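Local coordinates for protein insecticidal Delta-Endotoxin Cry8Ea1 (Bacillus Thuringiensis, PDB 3EB7) that is toxic to larvae of the underground pest Holotrichia parallela, probably by forming pores in gut membranes as other three-domain Cry toxins do, at residues S12-I17 with L216-L221; A6-I11 with E398-T403. All coordinates share one frame; numbering follows the deposited sequence.

Contact 1 of 2, residues S12-I17 with L216-L221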
loop_
_atom_site.group_PDB
_atom_site.type_symbol
_atom_site.label_atom_id
_atom_site.label_comp_id
_atom_site.label_asym_id
_atom_site.label_seq_id
_atom_site.Cartn_x
_atom_site.Cartn_y
_atom_site.Cartn_z
ATOM N N SER A 12 -8.815 -4.508 5.645
ATOM C CA SER A 12 -9.949 -5.280 5.197
ATOM C C SER A 12 -10.721 -4.546 4.082
ATOM O O SER A 12 -11.158 -5.151 3.081
ATOM C CB SER A 12 -10.850 -5.512 6.412
ATOM O OG SER A 12 -12.121 -5.984 6.018
ATOM N N LEU A 13 -10.910 -3.238 4.280
ATOM C CA LEU A 13 -11.613 -2.398 3.338
ATOM C C LEU A 13 -10.869 -2.318 2.034
ATOM O O LEU A 13 -11.491 -2.518 0.997
ATOM C CB LEU A 13 -11.866 -1.003 3.916
ATOM C CG LEU A 13 -13.265 -0.629 4.415
ATOM C CD1 LEU A 13 -14.219 -1.807 4.680
ATOM C CD2 LEU A 13 -13.107 0.188 5.645
ATOM N N VAL A 14 -9.549 -2.087 2.051
ATOM C CA VAL A 14 -8.824 -2.069 0.767
ATOM C C VAL A 14 -8.814 -3.418 0.062
ATOM O O VAL A 14 -8.887 -3.478 -1.156
ATOM C CB VAL A 14 -7.405 -1.402 0.766
ATOM C CG1 VAL A 14 -7.387 -0.133 1.549
ATOM C CG2 VAL A 14 -6.375 -2.331 1.227
ATOM N N GLY A 15 -8.763 -4.499 0.829
ATOM C CA GLY A 15 -8.885 -5.818 0.252
ATOM C C GLY A 15 -10.215 -6.085 -0.418
ATOM O O GLY A 15 -10.281 -6.716 -1.470
ATOM N N THR A 16 -11.288 -5.611 0.181
ATOM C CA THR A 16 -12.609 -5.825 -0.395
ATOM C C THR A 16 -12.786 -5.047 -1.699
ATOM O O THR A 16 -13.251 -5.586 -2.695
ATOM C CB THR A 16 -13.710 -5.360 0.562
ATOM O OG1 THR A 16 -13.646 -6.145 1.741
ATOM C CG2 THR A 16 -15.074 -5.574 -0.075
ATOM N N ILE A 17 -12.460 -3.761 -1.662
ATOM C CA ILE A 17 -12.539 -2.902 -2.843
ATOM C C ILE A 17 -11.608 -3.381 -3.991
ATOM O O ILE A 17 -12.003 -3.369 -5.158
ATOM C CB ILE A 17 -12.289 -1.429 -2.471
ATOM C CG1 ILE A 17 -13.471 -0.916 -1.634
ATOM C CG2 ILE A 17 -12.084 -0.587 -3.703
ATOM C CD1 ILE A 17 -13.061 0.152 -0.610
ATOM N N LEU A 216 -3.080 6.292 2.687
ATOM C CA LEU A 216 -2.478 6.177 1.365
ATOM C C LEU A 216 -2.996 5.040 0.503
ATOM O O LEU A 216 -3.287 5.258 -0.670
ATOM C CB LEU A 216 -0.941 6.128 1.452
ATOM C CG LEU A 216 -0.267 7.352 2.084
ATOM C CD1 LEU A 216 1.182 7.151 1.888
ATOM C CD2 LEU A 216 -0.761 8.747 1.481
ATOM N N ASP A 217 -3.098 3.836 1.067
ATOM C CA ASP A 217 -3.522 2.642 0.286
ATOM C C ASP A 217 -4.931 2.789 -0.286
ATOM O O ASP A 217 -5.160 2.436 -1.446
ATOM C CB ASP A 217 -3.407 1.324 1.105
ATOM C CG ASP A 217 -1.922 0.854 1.299
ATOM O OD1 ASP A 217 -1.004 1.496 0.663
ATOM O OD2 ASP A 217 -1.673 -0.134 2.077
ATOM N N ILE A 218 -5.886 3.312 0.489
ATOM C CA ILE A 218 -7.238 3.471 -0.089
ATOM C C ILE A 218 -7.303 4.636 -1.111
ATOM O O ILE A 218 -7.977 4.560 -2.121
ATOM C CB ILE A 218 -8.395 3.582 0.981
ATOM C CG1 ILE A 218 -9.751 3.336 0.315
ATOM C CG2 ILE A 218 -8.387 4.941 1.689
ATOM C CD1 ILE A 218 -9.852 1.996 -0.395
ATOM N N MET A 219 -6.580 5.704 -0.825
ATOM C CA MET A 219 -6.510 6.854 -1.703
ATOM C C MET A 219 -5.940 6.446 -3.072
ATOM O O MET A 219 -6.407 6.909 -4.103
ATOM C CB MET A 219 -5.697 7.960 -0.996
ATOM C CG MET A 219 -5.426 9.208 -1.825
ATOM S SD MET A 219 -3.846 9.087 -2.715
ATOM C CE MET A 219 -2.724 8.483 -1.486
ATOM N N THR A 220 -4.948 5.551 -3.077
ATOM C CA THR A 220 -4.323 5.049 -4.313
ATOM C C THR A 220 -5.382 4.482 -5.277
ATOM O O THR A 220 -5.219 4.553 -6.503
ATOM C CB THR A 220 -3.217 3.963 -4.006
ATOM O OG1 THR A 220 -2.259 4.504 -3.111
ATOM C CG2 THR A 220 -2.474 3.533 -5.261
ATOM N N LEU A 221 -6.474 3.948 -4.729
ATOM C CA LEU A 221 -7.486 3.288 -5.555
ATOM C C LEU A 221 -8.527 4.270 -6.134
ATOM O O LEU A 221 -9.295 3.905 -7.044
ATOM C CB LEU A 221 -8.160 2.156 -4.765
ATOM C CG LEU A 221 -7.230 1.113 -4.108
ATOM C CD1 LEU A 221 -8.032 0.164 -3.266
ATOM C CD2 LEU A 221 -6.501 0.309 -5.186
#
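V14 and I17, one helical turn apart, present their methyl groups to I218 and L221 across two nearly parallel helices, 2-20 and 198-220. The short axes lie 9.8 Å apart at their closest and cross at 19°, a separation that branched side chains can bridge without bringing the backbones together. The tight part centres on the outer methyl of I218. Its CG1 is anti to the backbone N (chi1 -164°), beside the carbonyl carbon, and the second torsion (chi2 57°) turns CD1 in toward helix 2-20. There I218 CD1 lies 3.7 Å from I17 CD1, the two side chains crossing at about a right angle. The same methyl, I218 CD1, also sits 3.8 Å from V14 CG1, so one methyl touches both V14 and I17. V14 CG1 is also 3.9 Å from CB of I218, the two side chains meeting at a slant.

Elsewhere the packing is slacker. L221 offers CD1, 4.1 Å from I17 CG2, and that same CD1 is 4.4 Å from V14 CB. At the other end V14 CG1 is 4.2 Å from the carbonyl C of D217, and the D217 carboxylate is committed elsewhere, in a salt bridge to R240. On the far side of helix 2-20, S12, G15 and T16 are partly exposed, while L13 packs on helices 26-40 and 133-153. Q138 and N141 of helix 133-153 also touch I218, placing the contact inside the helical bundle of the N-terminal domain. With no hydrogen bond crossing between the two segments, the contact rests on van der Waals packing of buried aliphatic groups.

Contact 2 of 2, residues A6-I11 with E398-T403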
loop_
_atom_site.group_PDB
_atom_site.type_symbol
_atom_site.label_atom_id
_atom_site.label_comp_id
_atom_site.label_asym_id
_atom_site.label_seq_id
_atom_site.Cartn_x
_atom_site.Cartn_y
_atom_site.Cartn_z
ATOM N N ALA A 6 -8.204 -0.264 13.982
ATOM C CA ALA A 6 -8.289 0.672 12.834
ATOM C C ALA A 6 -7.564 0.140 11.605
ATOM O O ALA A 6 -8.064 0.224 10.498
ATOM C CB ALA A 6 -7.775 2.028 13.213
ATOM N N VAL A 7 -6.401 -0.442 11.831
ATOM C CA VAL A 7 -5.547 -0.965 10.778
ATOM C C VAL A 7 -6.173 -2.235 10.226
ATOM O O VAL A 7 -6.139 -2.502 9.035
ATOM C CB VAL A 7 -4.123 -1.190 11.328
ATOM C CG1 VAL A 7 -3.300 -2.088 10.413
ATOM C CG2 VAL A 7 -3.444 0.167 11.464
ATOM N N LYS A 8 -6.789 -2.998 11.123
ATOM C CA LYS A 8 -7.527 -4.173 10.743
ATOM C C LYS A 8 -8.656 -3.759 9.802
ATOM O O LYS A 8 -8.836 -4.342 8.758
ATOM C CB LYS A 8 -8.028 -4.871 12.017
ATOM C CG LYS A 8 -8.381 -6.313 11.856
ATOM C CD LYS A 8 -9.045 -6.825 13.126
ATOM C CE LYS A 8 -10.081 -7.924 12.827
ATOM N NZ LYS A 8 -11.471 -7.387 12.728
ATOM N N THR A 9 -9.393 -2.719 10.167
ATOM C CA THR A 9 -10.510 -2.219 9.371
ATOM C C THR A 9 -10.078 -1.725 7.998
ATOM O O THR A 9 -10.670 -2.088 6.978
ATOM C CB THR A 9 -11.214 -1.070 10.112
ATOM O OG1 THR A 9 -11.672 -1.567 11.378
ATOM C CG2 THR A 9 -12.409 -0.537 9.302
ATOM N N ALA A 10 -9.055 -0.882 7.989
ATOM C CA ALA A 10 -8.534 -0.271 6.787
ATOM C C ALA A 10 -7.966 -1.318 5.831
ATOM O O ALA A 10 -8.168 -1.217 4.617
ATOM C CB ALA A 10 -7.468 0.754 7.157
ATOM N N ILE A 11 -7.260 -2.321 6.360
ATOM C CA ILE A 11 -6.695 -3.371 5.481
ATOM C C ILE A 11 -7.793 -4.201 4.845
ATOM O O ILE A 11 -7.725 -4.551 3.661
ATOM C CB ILE A 11 -5.690 -4.271 6.221
ATOM C CG1 ILE A 11 -4.325 -3.570 6.281
ATOM C CG2 ILE A 11 -5.550 -5.603 5.537
ATOM C CD1 ILE A 11 -3.326 -4.256 7.180
ATOM N N GLU A 398 0.325 -5.712 13.403
ATOM C CA GLU A 398 0.632 -4.531 12.577
ATOM C C GLU A 398 0.151 -4.722 11.135
ATOM O O GLU A 398 -0.411 -3.805 10.534
ATOM C CB GLU A 398 2.132 -4.237 12.658
ATOM C CG GLU A 398 2.623 -4.232 14.104
ATOM C CD GLU A 398 4.077 -3.814 14.279
ATOM O OE1 GLU A 398 4.589 -3.844 15.432
ATOM O OE2 GLU A 398 4.722 -3.421 13.287
ATOM N N LEU A 399 0.295 -5.947 10.631
ATOM C CA LEU A 399 -0.139 -6.368 9.289
ATOM C C LEU A 399 -1.180 -7.535 9.275
ATOM O O LEU A 399 -0.875 -8.682 8.810
ATOM C CB LEU A 399 1.120 -6.754 8.497
ATOM C CG LEU A 399 2.102 -5.607 8.270
ATOM C CD1 LEU A 399 3.320 -6.091 7.553
ATOM C CD2 LEU A 399 1.451 -4.449 7.491
ATOM N N PRO A 400 -2.424 -7.252 9.750
ATOM C CA PRO A 400 -3.424 -8.322 9.896
ATOM C C PRO A 400 -3.894 -8.886 8.581
ATOM O O PRO A 400 -3.702 -8.262 7.540
ATOM C CB PRO A 400 -4.607 -7.631 10.629
ATOM C CG PRO A 400 -4.496 -6.197 10.243
ATOM C CD PRO A 400 -2.964 -5.946 10.200
ATOM N N PRO A 401 -4.511 -10.076 8.611
ATOM C CA PRO A 401 -5.194 -10.583 7.412
ATOM C C PRO A 401 -6.382 -9.682 7.013
ATOM O O PRO A 401 -6.826 -8.844 7.814
ATOM C CB PRO A 401 -5.665 -11.988 7.841
ATOM C CG PRO A 401 -4.845 -12.342 8.978
ATOM C CD PRO A 401 -4.564 -11.048 9.713
ATOM N N GLU A 402 -6.864 -9.863 5.788
ATOM C CA GLU A 402 -7.910 -9.036 5.221
ATOM C C GLU A 402 -9.288 -9.423 5.763
ATOM O O GLU A 402 -10.276 -8.706 5.553
ATOM C CB GLU A 402 -7.899 -9.147 3.676
ATOM C CG GLU A 402 -6.754 -8.357 3.051
ATOM C CD GLU A 402 -6.663 -8.474 1.527
ATOM O OE1 GLU A 402 -7.622 -9.008 0.903
ATOM O OE2 GLU A 402 -5.619 -8.020 0.961
ATOM N N THR A 403 -9.332 -10.565 6.444
ATOM C CA THR A 403 -10.546 -11.102 7.055
ATOM C C THR A 403 -10.158 -12.122 8.135
ATOM O O THR A 403 -9.031 -12.655 8.134
ATOM C CB THR A 403 -11.444 -11.794 5.991
ATOM O OG1 THR A 403 -12.690 -12.161 6.580
ATOM C CG2 THR A 403 -10.796 -13.068 5.447
HETATM O O HOH W 1 -8.828 -7.133 8.472
#
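V7 meets E398 at the backbone rather than at the acid: V7 CG1 lies 3.4 Å from the carbonyl O of E398. The E398 side chain departs from the helix, and its OE2 takes a salt bridge from R209 and a hydrogen bond from the backbone N of D245. L399 also turns its side chain away, toward T244 and W432, and what it offers helix 2-20 is mainly backbone, with its CA 4.4 Å from I11 CD1. P400 comes next and makes the largest contribution of its segment; its ring carbons CD and CG touch V7, K8 and I11. I11 CD1 presses on CD of P400 at 3.5 Å, closer than ordinary van der Waals contact. The first torsion of I11 sets CG1 anti to the carbonyl carbon (chi1 -81°), and CD1 continues from there to the ring. V7 crosses the same proline at about a right angle, with V7 CG1 3.9 Å from P400 CD. P400 CG, next to CD, rests 3.7 Å from K8 CA, against the helix backbone itself.

This irregular P400-P401 segment lies in the loop between helices 395-398 and 408-411, in the beta-prism second domain of the three-domain Cry fold, and packs against the first helix of the N-terminal bundle. P400 O accepts a hydrogen bond from S413 OG within that second domain. CB of P401 points away, but its carbonyl is bound through a water, which donates to P401 O at 2.7 Å and also to K8 O at 2.8 Å. At E402 the chain returns to apolar contact: the aliphatic CG is 3.9 Å from I11 CG2, the two side chains crossing at about a right angle, while the E402 backbone is hydrogen-bonded to A411.

Contacts 1 and 2 have centres about 11 Å apart and share helix 2-20, with 6-11 running directly into 12-17. Along the chain the order is 6-11, 12-17, 216-221, 398-403, so the pairing of contact 1 is enclosed by that of contact 2. The first joins the opening and last helices of the N-terminal bundle; the second ties the opening helix to a loop of the following beta-rich domain. They also touch directly: S12 OG makes a weak hydrogen bond to E402 O. One N-terminal helix is thus packed both within its own bundle and against the neighbouring domain, consistent with a compact toxin before any membrane insertion.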